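Local coordinates for protein chaperone SYCD (Yersinia enterocolitica, PDB 2VGX) that acts as a type III secretion chaperone for translocator proteins in Yersinia and probably also modulates expression of the yop operon, at the interface of chains A and B. Residues are numbered along the deposited sequence; one frame, centred on the assembly and turned at random. Chains: chain A, Chaperone SYCD; chain B, Chaperone SYCD.

Two tetratricopeptide-repeat chaperones meet here in an unequal way. Contact 1 packs helix 18-33 of one chain against that of the other; its C-alpha centre lies about 15 Å from that of contact 2, 20 Å from contact 3 and 17 Å from contact 4. Contacts 2, 3 and 4 all come from the N-terminal segment of chain B running over chain A. Contacts 2 and 3 are about 6 Å apart and share A:Leu73, B:Leu13 and B:Asn14; contact 4, at the start of that segment, lies about 10 Å from contact 2 and 9 Å from contact 3. This is an alternative dimer assembly of the chaperone.

Contact 1: the interface of chains A and B. Residues chain A 24, 27, 43; chain B 24, 27.
A:Leu27 and B:Leu24 meet through methyl groups, and with no ring, amide or guanidinium among the contacting side chains there are no faces or edges to match: the fit is one of aliphatic branches. Most surface is buried on B:Leu24, 53 Å². Its CD2 branch points into three residues of chain A. The nearest approach is to A:Leu27 CD2, at 3.6 Å, where the two leucines meet at a slant. A:Val43 borders the same branch, with its CG2 4.0 Å from B:Leu24 CD2. At 4.1 Å the CD2 of A:Leu24 also faces B:Leu24 CD2, the two side chains running nearly perpendicular. B:Leu27 behaves differently, reaching tip to tip toward A:Leu27 with the CD2 methyls 3.9 Å apart. The CD2 methyl of A:Leu27 thus touches both B:Leu24 and B:Leu27. The reach of A:Leu27 comes from a CG placed opposite its own backbone nitrogen (chi1 169°), whereas B:Leu24 has CG opposite its carbonyl carbon (chi1 -73°). The leucines are one helical turn apart on helix 18-33 of each chain, so equivalent helices pack together, while A:Val43, just before helix 44-50, borders the patch through one methyl.

Contact 2: the interface of chains A and B. Residues chain A 41, 45, 65, 73; chain B 13-14.
B:Leu13 sets its side chain and its backbone carbonyl against the tetratricopeptide-repeat scaffold of chain A, burying 58 Å². A:Arg65, from helix 55-67, takes the carbonyl: its guanidinium NH2 donates to B:Leu13 O at 2.8 Å. The donor stands above the carbonyl plane, 40° out of it, rather than on a lone pair. That oxygen lies near the C-terminal end of helix 7-14, where the helix dipole would probably welcome a positive charge. The guanidinium is steadied from chain A: NE donates to A:His41 NE2 at 3.0 Å, nearly in both planes, and NH1 donates to A:Leu73 O at 2.9 Å. With NE2 accepting, the ring's hydrogen probably sits on ND1, which makes a weak hydrogen bond to A:Gln45 OE1. The imidazole also meets B:Leu13 twice. The CD2 methyl sits over one face, 3.8 Å from the ring centroid and offset toward the rim, while the carbonyl oxygen lies in plane at the edge near CE1. B:Leu13 CD1, the other branch, packs 3.6 Å from A:Leu73 CD1, the side chains roughly perpendicular. B:Asn14, with 31 Å² buried, brings its amide ND2 to 3.6 Å from A:Leu73 CD2.

Contact 3: the interface of chains A and B. Residues chain A 70, 73; chain B 5, 9-10, 13-14.
A:Gln70 and B:Ile10 pass at a slant, the CD1 methyl of B:Ile10 coming to one side of the amide plane, well displaced from its centre, and 3.5 Å from the carbonyl oxygen OE1 of A:Gln70. The glutamine bends at its second torsion (chi2 -74°), which turns the amide toward the N-terminal segment of chain B instead of carrying it straight on. Its aliphatic stem is used as well: CG rests 3.9 Å from B:Leu13 CD1, and these two side chains are set nearly at right angles. A:Leu73, at the start of helix 71-84, is the other main element and hides 62 Å² here. It runs aslant to B:Ile10, and its CD1 comes 3.8 Å from B:Ile10 CD1; its CD2 branch faces the isoleucine's CG2 more loosely. The terminal methyl of B:Ile10 thus touches A:Gln70 and A:Leu73 from the same side, and the same leucine continues onto B:Leu13 and B:Asn14. Residues of helix 7-14 one turn apart, B:Ile10 and B:Leu13 or B:Asn14, present this surface. The B:Asn14 side-chain amide folds back on its own helix, giving a weak hydrogen bond from ND2 to B:Ile10 O at 3.1 Å. At the other end of the glutamine amide B:Ser5 is a looser neighbour, with B:Ser5 CB 4.2 Å from A:Gln70 NE2, the amide nitrogen.

Contact 4: the interface of chains A and B. Residues chain A 38, 68; chain B 2-3.
B:Pro2 and B:Leu3 come to A:Glu38 on a stretch of chain that is not part of a helix, with B:Leu3 at phi -104° and psi -13°, and A:Glu38 likewise sits in a loop. The glutamate does most of the touching on chain A and buries 43 Å². A bend at its second torsion (chi2 76°) lets its aliphatic part and its carboxylate meet different neighbours. The methylene CG packs against B:Leu3, 3.6 Å from the CD2 methyl, and the two side chains run antiparallel past one another. Its CB lies alongside the same methyl at 4.0 Å. Beyond the bend, the carboxylate oxygen OE2 of A:Glu38 approaches B:Pro2 CD at 3.5 Å. The pyrrolidine therefore presents its CG-CD side to the acid, with B:Pro2 CG 4.0 Å from the carboxylate carbon CD of A:Glu38. A:Met68 stands only at the margin. Both chain B residues most likely belong to a short vector-derived leader that precedes the native fragment. The patch extends the hold on the N-terminal segment of chain B in this dimer, and is probably a feature of the construct rather than of the natural chaperone.

Contact 1: the interface of chains A and B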
loop_
_atom_site.group_PDB
_atom_site.type_symbol
_atom_site.label_atom_id
_atom_site.label_comp_id
_atom_site.label_asym_id
_atom_site.label_seq_id
_atom_site.Cartn_x
_atom_site.Cartn_y
_atom_site.Cartn_z
ATOM N N LEU A 24 -7.378 0.529 4.226
ATOM C CA LEU A 24 -5.958 0.710 4.523
ATOM C C LEU A 24 -5.729 1.816 5.531
ATOM O O LEU A 24 -4.837 1.714 6.386
ATOM C CB LEU A 24 -5.196 1.063 3.237
ATOM C CG LEU A 24 -5.114 -0.022 2.197
ATOM C CD1 LEU A 24 -4.483 0.533 0.905
ATOM C CD2 LEU A 24 -4.266 -1.167 2.767
ATOM N N LEU A 27 -6.455 0.431 9.024
ATOM C CA LEU A 27 -5.319 -0.386 9.460
ATOM C C LEU A 27 -4.181 0.484 9.983
ATOM O O LEU A 27 -3.640 0.224 11.040
ATOM C CB LEU A 27 -4.809 -1.189 8.270
ATOM C CG LEU A 27 -3.475 -1.947 8.333
ATOM C CD1 LEU A 27 -3.542 -3.129 9.315
ATOM C CD2 LEU A 27 -3.095 -2.473 6.949
ATOM N N VAL A 43 2.369 2.098 5.974
ATOM C CA VAL A 43 1.021 2.153 5.337
ATOM C C VAL A 43 0.673 3.597 4.961
ATOM O O VAL A 43 0.124 3.880 3.866
ATOM C CB VAL A 43 -0.095 1.498 6.238
ATOM C CG1 VAL A 43 -1.459 1.441 5.490
ATOM C CG2 VAL A 43 0.286 0.086 6.556
ATOM N N LEU B 24 2.146 -5.362 4.525
ATOM C CA LEU B 24 0.962 -5.416 3.693
ATOM C C LEU B 24 0.958 -6.687 2.833
ATOM O O LEU B 24 -0.078 -7.270 2.609
ATOM C CB LEU B 24 0.878 -4.187 2.783
ATOM C CG LEU B 24 0.502 -2.857 3.435
ATOM C CD1 LEU B 24 0.415 -1.764 2.347
ATOM C CD2 LEU B 24 -0.825 -2.978 4.192
ATOM N N LEU B 27 -0.113 -9.625 5.066
ATOM C CA LEU B 27 -1.540 -9.512 5.275
ATOM C C LEU B 27 -2.372 -10.082 4.139
ATOM O O LEU B 27 -3.270 -10.904 4.378
ATOM C CB LEU B 27 -1.912 -8.030 5.548
ATOM C CG LEU B 27 -3.391 -7.675 5.669
ATOM C CD1 LEU B 27 -4.127 -8.481 6.742
ATOM C CD2 LEU B 27 -3.536 -6.171 5.952
#

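Contact 2: the interface of chains A and B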
loop_
_atom_site.group_PDB
_atom_site.type_symbol
_atom_site.label_atom_id
_atom_site.label_comp_id
_atom_site.label_asym_id
_atom_site.label_seq_id
_atom_site.Cartn_x
_atom_site.Cartn_y
_atom_site.Cartn_z
ATOM N N HIS A 41 3.646 3.904 9.786
ATOM C CA HIS A 41 4.273 4.907 8.887
ATOM C C HIS A 41 4.365 4.336 7.447
ATOM O O HIS A 41 4.216 5.072 6.484
ATOM C CB HIS A 41 5.691 5.246 9.406
ATOM C CG HIS A 41 6.421 6.276 8.581
ATOM N ND1 HIS A 41 7.007 5.977 7.372
ATOM C CD2 HIS A 41 6.663 7.588 8.802
ATOM C CE1 HIS A 41 7.588 7.058 6.883
ATOM N NE2 HIS A 41 7.390 8.056 7.728
ATOM N N GLN A 45 2.843 5.984 4.152
ATOM C CA GLN A 45 3.633 6.230 2.902
ATOM C C GLN A 45 2.897 5.753 1.677
ATOM O O GLN A 45 2.803 6.478 0.675
ATOM C CB GLN A 45 4.950 5.474 2.939
ATOM C CG GLN A 45 5.993 6.130 3.889
ATOM C CD GLN A 45 7.292 5.326 3.923
ATOM O OE1 GLN A 45 7.491 4.502 4.778
ATOM N NE2 GLN A 45 8.159 5.563 2.957
ATOM N N ARG A 65 5.879 10.091 12.350
ATOM C CA ARG A 65 7.218 10.685 12.392
ATOM C C ARG A 65 7.468 11.420 13.720
ATOM O O ARG A 65 8.532 11.299 14.322
ATOM C CB ARG A 65 7.429 11.622 11.204
ATOM C CG ARG A 65 7.523 10.863 9.871
ATOM C CD ARG A 65 7.461 11.726 8.661
ATOM N NE ARG A 65 7.812 10.966 7.449
ATOM C CZ ARG A 65 8.016 11.513 6.251
ATOM N NH1 ARG A 65 7.915 12.836 6.074
ATOM N NH2 ARG A 65 8.351 10.740 5.229
ATOM N N LEU A 73 11.275 15.659 9.565
ATOM C CA LEU A 73 10.478 14.891 8.616
ATOM C C LEU A 73 8.959 15.083 8.810
ATOM O O LEU A 73 8.217 15.090 7.806
ATOM C CB LEU A 73 10.818 13.395 8.697
ATOM C CG LEU A 73 12.239 12.918 8.374
ATOM C CD1 LEU A 73 12.295 11.388 8.520
ATOM C CD2 LEU A 73 12.632 13.274 6.993
ATOM N N LEU B 13 12.435 6.166 5.664
ATOM C CA LEU B 13 11.219 6.958 5.932
ATOM C C LEU B 13 10.723 7.809 4.765
ATOM O O LEU B 13 9.581 8.281 4.772
ATOM C CB LEU B 13 11.367 7.821 7.192
ATOM C CG LEU B 13 11.654 7.068 8.508
ATOM C CD1 LEU B 13 11.732 8.023 9.683
ATOM C CD2 LEU B 13 10.610 5.979 8.789
ATOM N N ASN B 14 11.584 8.011 3.780
ATOM C CA ASN B 14 11.287 8.871 2.628
ATOM C C ASN B 14 10.997 8.150 1.318
ATOM O O ASN B 14 10.591 8.780 0.348
ATOM C CB ASN B 14 12.467 9.815 2.404
ATOM C CG ASN B 14 12.352 11.065 3.227
ATOM O OD1 ASN B 14 11.335 11.757 3.174
ATOM N ND2 ASN B 14 13.384 11.363 3.999
#

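Contact 3: the interface of chains A and B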
loop_
_atom_site.group_PDB
_atom_site.type_symbol
_atom_site.label_atom_id
_atom_site.label_comp_id
_atom_site.label_asym_id
_atom_site.label_seq_id
_atom_site.Cartn_x
_atom_site.Cartn_y
_atom_site.Cartn_z
ATOM N N GLN A 70 10.961 12.157 14.900
ATOM C CA GLN A 70 11.534 12.657 13.656
ATOM C C GLN A 70 10.845 13.957 13.297
ATOM O O GLN A 70 10.054 14.022 12.346
ATOM C CB GLN A 70 11.471 11.642 12.519
ATOM C CG GLN A 70 12.380 10.397 12.722
ATOM C CD GLN A 70 13.871 10.695 12.507
ATOM O OE1 GLN A 70 14.241 11.777 12.030
ATOM N NE2 GLN A 70 14.731 9.723 12.844
ATOM N N LEU A 73 11.275 15.659 9.565
ATOM C CA LEU A 73 10.478 14.891 8.616
ATOM C C LEU A 73 8.959 15.083 8.810
ATOM O O LEU A 73 8.217 15.090 7.806
ATOM C CB LEU A 73 10.818 13.395 8.697
ATOM C CG LEU A 73 12.239 12.918 8.374
ATOM C CD1 LEU A 73 12.295 11.388 8.520
ATOM C CD2 LEU A 73 12.632 13.274 6.993
ATOM N N SER B 5 18.639 5.673 13.769
ATOM C CA SER B 5 18.547 7.085 13.353
ATOM C C SER B 5 19.768 7.609 12.592
ATOM O O SER B 5 20.441 8.536 13.033
ATOM C CB SER B 5 18.159 8.021 14.504
ATOM O OG SER B 5 18.738 7.595 15.710
ATOM N N THR B 9 18.084 5.165 7.949
ATOM C CA THR B 9 16.787 5.402 8.620
ATOM C C THR B 9 16.025 6.501 7.865
ATOM O O THR B 9 14.853 6.338 7.500
ATOM C CB THR B 9 16.985 5.805 10.112
ATOM O OG1 THR B 9 17.859 4.860 10.776
ATOM C CG2 THR B 9 15.619 5.879 10.875
ATOM N N ILE B 10 16.672 7.635 7.629
ATOM C CA ILE B 10 15.968 8.729 6.955
ATOM C C ILE B 10 15.559 8.275 5.568
ATOM O O ILE B 10 14.491 8.630 5.093
ATOM C CB ILE B 10 16.817 10.042 6.861
ATOM C CG1 ILE B 10 17.124 10.637 8.241
ATOM C CG2 ILE B 10 16.090 11.096 6.047
ATOM C CD1 ILE B 10 15.973 10.573 9.271
ATOM N N LEU B 13 12.435 6.166 5.664
ATOM C CA LEU B 13 11.219 6.958 5.932
ATOM C C LEU B 13 10.723 7.809 4.765
ATOM O O LEU B 13 9.581 8.281 4.772
ATOM C CB LEU B 13 11.367 7.821 7.192
ATOM C CG LEU B 13 11.654 7.068 8.508
ATOM C CD1 LEU B 13 11.732 8.023 9.683
ATOM C CD2 LEU B 13 10.610 5.979 8.789
ATOM N N ASN B 14 11.584 8.011 3.780
ATOM C CA ASN B 14 11.287 8.871 2.628
ATOM C C ASN B 14 10.997 8.150 1.318
ATOM O O ASN B 14 10.591 8.780 0.348
ATOM C CB ASN B 14 12.467 9.815 2.404
ATOM C CG ASN B 14 12.352 11.065 3.227
ATOM O OD1 ASN B 14 11.335 11.757 3.174
ATOM N ND2 ASN B 14 13.384 11.363 3.999
#

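Contact 4: the interface of chains A and B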
loop_
_atom_site.group_PDB
_atom_site.type_symbol
_atom_site.label_atom_id
_atom_site.label_comp_id
_atom_site.label_asym_id
_atom_site.label_seq_id
_atom_site.Cartn_x
_atom_site.Cartn_y
_atom_site.Cartn_z
ATOM N N GLU A 38 6.269 2.446 13.378
ATOM C CA GLU A 38 7.016 2.145 12.175
ATOM C C GLU A 38 6.115 1.486 11.161
ATOM O O GLU A 38 6.145 1.828 9.975
ATOM C CB GLU A 38 8.215 1.249 12.491
ATOM C CG GLU A 38 9.217 1.831 13.495
ATOM C CD GLU A 38 8.757 1.780 14.977
ATOM O OE1 GLU A 38 7.735 1.126 15.334
ATOM O OE2 GLU A 38 9.457 2.434 15.800
ATOM N N MET A 68 8.022 9.177 16.540
ATOM C CA MET A 68 9.341 8.522 16.485
ATOM C C MET A 68 10.431 9.537 16.742
ATOM O O MET A 68 11.607 9.231 16.635
ATOM C CB MET A 68 9.569 7.829 15.123
ATOM C CG MET A 68 8.675 6.599 14.853
ATOM S SD MET A 68 8.977 5.753 13.258
ATOM C CE MET A 68 8.301 6.874 12.085
ATOM N N PRO B 2 13.686 0.554 16.246
ATOM C CA PRO B 2 14.208 -0.581 15.450
ATOM C C PRO B 2 14.628 -0.160 14.036
ATOM O O PRO B 2 15.061 -0.997 13.240
ATOM C CB PRO B 2 13.019 -1.548 15.389
ATOM C CG PRO B 2 11.819 -0.689 15.592
ATOM C CD PRO B 2 12.245 0.398 16.530
ATOM N N LEU B 3 14.494 1.133 13.744
ATOM C CA LEU B 3 14.887 1.708 12.461
ATOM C C LEU B 3 16.189 2.474 12.633
ATOM O O LEU B 3 16.845 2.821 11.648
ATOM C CB LEU B 3 13.772 2.621 11.906
ATOM C CG LEU B 3 12.704 2.032 10.952
ATOM C CD1 LEU B 3 12.302 0.589 11.291
ATOM C CD2 LEU B 3 11.467 2.929 10.882
#